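Local coordinates for protein cellulosomal scaffoldin (Acetivibrio cellulolyticus, PDB 3ZUC) that probably binds crystalline cellulose as the family 3b carbohydrate-binding module of a cellulosomal scaffoldin, and carries a bound calcium ion, at residues Ile36-Ala39 and Asp40-Leu43; Val74-Asn77 and Pro78-Gly82. One frame throughout, in Å; residues are numbered along the deposited sequence.

Interaction 1: Ile36-Ala39 and Asp40-Leu43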
loop_
_atom_site.group_PDB
_atom_site.type_symbol
_atom_site.label_atom_id
_atom_site.label_comp_id
_atom_site.label_asym_id
_atom_site.label_seq_id
_atom_site.Cartn_x
_atom_site.Cartn_y
_atom_site.Cartn_z
ATOM N N ILE A 36 2.884 14.757 10.569
ATOM C CA ILE A 36 3.406 13.410 10.522
ATOM C C ILE A 36 4.593 13.373 9.570
ATOM O O ILE A 36 4.507 13.839 8.421
ATOM C CB ILE A 36 2.311 12.440 10.040
ATOM C CG1 ILE A 36 1.288 12.233 11.165
ATOM C CG2 ILE A 36 2.921 11.114 9.605
ATOM C CD1 ILE A 36 0.039 11.504 10.752
ATOM N N ASN A 37 5.696 12.796 10.029
ATOM C CA ASN A 37 6.884 12.635 9.192
ATOM C C ASN A 37 6.740 11.427 8.270
ATOM O O ASN A 37 6.804 10.281 8.727
ATOM C CB ASN A 37 8.139 12.491 10.063
ATOM C CG ASN A 37 9.417 12.531 9.242
ATOM O OD1 ASN A 37 9.382 12.414 8.020
ATOM N ND2 ASN A 37 10.550 12.672 9.910
ATOM N N LEU A 38 6.553 11.666 6.981
ATOM C CA LEU A 38 6.280 10.577 6.064
ATOM C C LEU A 38 7.441 9.612 5.926
ATOM O O LEU A 38 7.222 8.444 5.592
ATOM C CB LEU A 38 5.878 11.115 4.699
ATOM C CG LEU A 38 4.478 11.742 4.673
ATOM C CD1 LEU A 38 4.276 12.518 3.381
ATOM C CD2 LEU A 38 3.388 10.720 4.819
ATOM N N ALA A 39 8.667 10.056 6.190
ATOM C CA ALA A 39 9.811 9.156 6.069
ATOM C C ALA A 39 9.704 7.950 6.980
ATOM O O ALA A 39 10.315 6.920 6.713
ATOM C CB ALA A 39 11.112 9.902 6.346
ATOM N N ASP A 40 8.920 8.062 8.047
ATOM C CA ASP A 40 8.744 6.947 8.964
ATOM C C ASP A 40 7.521 6.099 8.665
ATOM O O ASP A 40 7.285 5.121 9.366
ATOM C CB ASP A 40 8.663 7.471 10.384
ATOM C CG ASP A 40 9.950 8.072 10.823
ATOM O OD1 ASP A 40 11.000 7.421 10.620
ATOM O OD2 ASP A 40 9.927 9.207 11.312
ATOM N N VAL A 41 6.750 6.448 7.642
ATOM C CA VAL A 41 5.516 5.727 7.339
ATOM C C VAL A 41 5.777 4.635 6.301
ATOM O O VAL A 41 6.428 4.876 5.282
ATOM C CB VAL A 41 4.435 6.703 6.829
ATOM C CG1 VAL A 41 3.212 5.953 6.358
ATOM C CG2 VAL A 41 4.056 7.688 7.921
ATOM N N LYS A 42 5.247 3.445 6.553
ATOM C CA LYS A 42 5.270 2.358 5.582
ATOM C C LYS A 42 3.838 1.885 5.351
ATOM O O LYS A 42 2.976 2.046 6.230
ATOM C CB LYS A 42 6.129 1.174 6.073
ATOM C CG LYS A 42 7.567 1.566 6.465
ATOM C CD LYS A 42 8.392 0.429 7.045
ATOM C CE LYS A 42 9.819 0.898 7.358
ATOM N NZ LYS A 42 10.564 -0.062 8.211
ATOM N N LEU A 43 3.604 1.282 4.188
ATOM C CA LEU A 43 2.311 0.697 3.848
ATOM C C LEU A 43 2.531 -0.724 3.360
ATOM O O LEU A 43 3.519 -0.984 2.676
ATOM C CB LEU A 43 1.623 1.485 2.715
ATOM C CG LEU A 43 1.546 2.994 2.906
ATOM C CD1 LEU A 43 1.064 3.673 1.643
ATOM C CD2 LEU A 43 0.666 3.345 4.086
HETATM O O HOH W 1 9.033 5.268 4.832
HETATM O O HOH W 2 12.867 6.612 8.225
#

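Interaction 2: Val74-Asn77 and Pro78-Gly82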
loop_
_atom_site.group_PDB
_atom_site.type_symbol
_atom_site.label_atom_id
_atom_site.label_comp_id
_atom_site.label_asym_id
_atom_site.label_seq_id
_atom_site.Cartn_x
_atom_site.Cartn_y
_atom_site.Cartn_z
ATOM N N VAL A 74 8.327 -8.647 -0.024
ATOM C CA VAL A 74 8.780 -9.487 1.072
ATOM C C VAL A 74 7.899 -10.729 1.109
ATOM O O VAL A 74 6.702 -10.642 0.868
ATOM C CB VAL A 74 8.679 -8.721 2.424
ATOM C CG1 VAL A 74 9.260 -9.566 3.557
ATOM C CG2 VAL A 74 9.377 -7.383 2.324
ATOM N N LYS A 75 8.477 -11.887 1.421
ATOM C CA LYS A 75 7.681 -13.095 1.590
ATOM C C LYS A 75 7.041 -13.129 2.966
ATOM O O LYS A 75 7.670 -12.799 3.976
ATOM C CB LYS A 75 8.535 -14.355 1.426
ATOM C CG LYS A 75 9.351 -14.435 0.193
ATOM C CD LYS A 75 8.488 -14.493 -0.965
ATOM C CE LYS A 75 9.105 -15.292 -2.128
ATOM N NZ LYS A 75 10.047 -14.448 -2.851
ATOM N N MET A 76 5.784 -13.570 3.014
ATOM C CA MET A 76 5.156 -13.923 4.270
ATOM C C MET A 76 5.801 -15.180 4.804
ATOM O O MET A 76 6.161 -16.085 4.051
ATOM C CB MET A 76 3.679 -14.176 4.063
ATOM C CG MET A 76 2.912 -12.954 3.744
ATOM S SD MET A 76 2.672 -11.843 5.137
ATOM C CE MET A 76 1.556 -12.826 6.115
ATOM N N ASN A 77 5.979 -15.236 6.120
ATOM C CA ASN A 77 6.560 -16.427 6.770
ATOM C C ASN A 77 5.955 -16.624 8.137
ATOM O O ASN A 77 6.217 -15.830 9.024
ATOM C CB ASN A 77 8.074 -16.268 6.954
ATOM C CG ASN A 77 8.757 -17.569 7.331
ATOM O OD1 ASN A 77 8.178 -18.433 8.001
ATOM N ND2 ASN A 77 10.007 -17.702 6.927
ATOM N N PRO A 78 5.137 -17.650 8.333
ATOM C CA PRO A 78 4.624 -18.579 7.330
ATOM C C PRO A 78 3.620 -17.912 6.405
ATOM O O PRO A 78 3.061 -16.860 6.704
ATOM C CB PRO A 78 3.933 -19.637 8.190
ATOM C CG PRO A 78 3.393 -18.896 9.348
ATOM C CD PRO A 78 4.533 -17.911 9.662
ATOM N N THR A 79 3.372 -18.545 5.275
ATOM C CA THR A 79 2.308 -18.059 4.432
ATOM C C THR A 79 0.946 -18.325 5.088
ATOM O O THR A 79 0.807 -19.183 5.959
ATOM C CB THR A 79 2.401 -18.592 3.069
ATOM O OG1 THR A 79 2.219 -19.978 3.161
ATOM C CG2 THR A 79 3.755 -18.297 2.444
ATOM N N THR A 80 -0.046 -17.541 4.684
ATOM C CA THR A 80 -1.366 -17.716 5.232
ATOM C C THR A 80 -2.395 -17.407 4.181
ATOM O O THR A 80 -2.059 -17.082 3.043
ATOM C CB THR A 80 -1.528 -16.928 6.524
ATOM O OG1 THR A 80 -2.718 -17.363 7.187
ATOM C CG2 THR A 80 -1.538 -15.469 6.248
ATOM N N THR A 81 -3.656 -17.536 4.565
ATOM C CA THR A 81 -4.745 -17.328 3.641
ATOM C C THR A 81 -4.637 -15.965 2.984
ATOM O O THR A 81 -4.545 -14.940 3.658
ATOM C CB THR A 81 -6.078 -17.431 4.384
ATOM O OG1 THR A 81 -6.109 -18.669 5.098
ATOM C CG2 THR A 81 -7.253 -17.333 3.427
ATOM N N GLY A 82 -4.613 -15.972 1.662
ATOM C CA GLY A 82 -4.585 -14.749 0.908
ATOM C C GLY A 82 -3.271 -14.015 0.877
ATOM O O GLY A 82 -3.202 -12.933 0.271
#

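Interaction 1: Ile36-Ala39 and Asp40-Leu43
N37 grips the turn that follows it twice, with its backbone carbonyl and with its side-chain amide. Its O takes the backbone N-H of D40 (N37 O to D40 N 3.1 Å), while its OD1 reaches forward to A39 N at 3.1 Å, closing an Asx turn. The side chain can do this because CG stands anti to the backbone N (chi1 -171°) and so lies beside the carbonyl carbon, on the side to which the chain continues; asparagine is short enough to mimic one more peptide carbonyl there. A second turn bond follows directly, from V41 N to L38 O (2.9 Å). In each of these bonds the donor sits above the carbonyl plane rather than on a lone pair.

On the outer side, the D40 carboxylate passes N37 with its plane 61° from the amide; D40 OD2 stays 3.8 Å from N37 ND2, beyond bonding distance. D40 OD1 instead shares a water with A39 O, and a second water lies within bonding distance of A39 O and V41 O. Polar residues and a small alanine suit this solvent-facing side.

The inner side is apolar. The CG2 methyl of V41 meets CG2 of I36 at 4.0 Å, the two side chains crossing at about a right angle, and L38 CD2 lies 4.4 Å from V41 CG2. L6 touches both I36 and V41, and F91 covers L38 and V41. The arrangement is a short 3-10 turn opened by an Asx turn, linking strand 36-37 to strand 42-47 in the beta-sandwich of a CBM3 module.

Interaction 2: Val74-Asn77 and Pro78-Gly82
M76 folds its side chain back across the corner to meet T80, its CE methyl lying 4.1 Å from T80 CG2. The first torsion sets CG beside the backbone N, and bends at chi2 (-73°) and chi3 (-69°) curl the thioether round; an unbranched, flexible methionine is well suited to such a path. T80 offers its methyl because OG1 is anti to the backbone N, which puts CG2 between N and the carbonyl carbon. The two side chains meet at a slant, and P153 touches both.

T79 adopts a different rotamer (chi1 64°), with OG1 between its own N and carbonyl carbon, and turns CG2 to M76 O at 3.6 Å. M76 CB also packs 3.8 Å from P78 O.

The corner itself is a cis peptide bond between N77 and P78, which brings their CA atoms to 2.9 Å. Proline is the residue that most readily accepts this geometry. No hydrogen bond joins the two halves, which meet through van der Waals contacts alone. This is a cis-proline turn at which the chain leaves the direction of 74-76, in the broken outer strand 69-80 of the beta hairpin with strand 83-91.

How the interactions relate
Interactions 1 and 2 follow one another along the chain and reach the same five-stranded antiparallel sheet, where strand 83-91 lies between strands 42-47 and 69-80. Their centres are 24 Å apart and their nearest atoms about 9 Å apart. Both redirect the chain, the first by a hydrogen-bonded turn and the second by a cis peptide. The nearest metals differ, though neither contact coordinates one: the I36 side chain is about 9 Å from the nickel ion held by G1, S2 and H3, residues probably from the expression construct, whereas the M76 side chain is about 12 Å from the calcium ion, and the T79 side chain about 7 Å from that of its ligand T48.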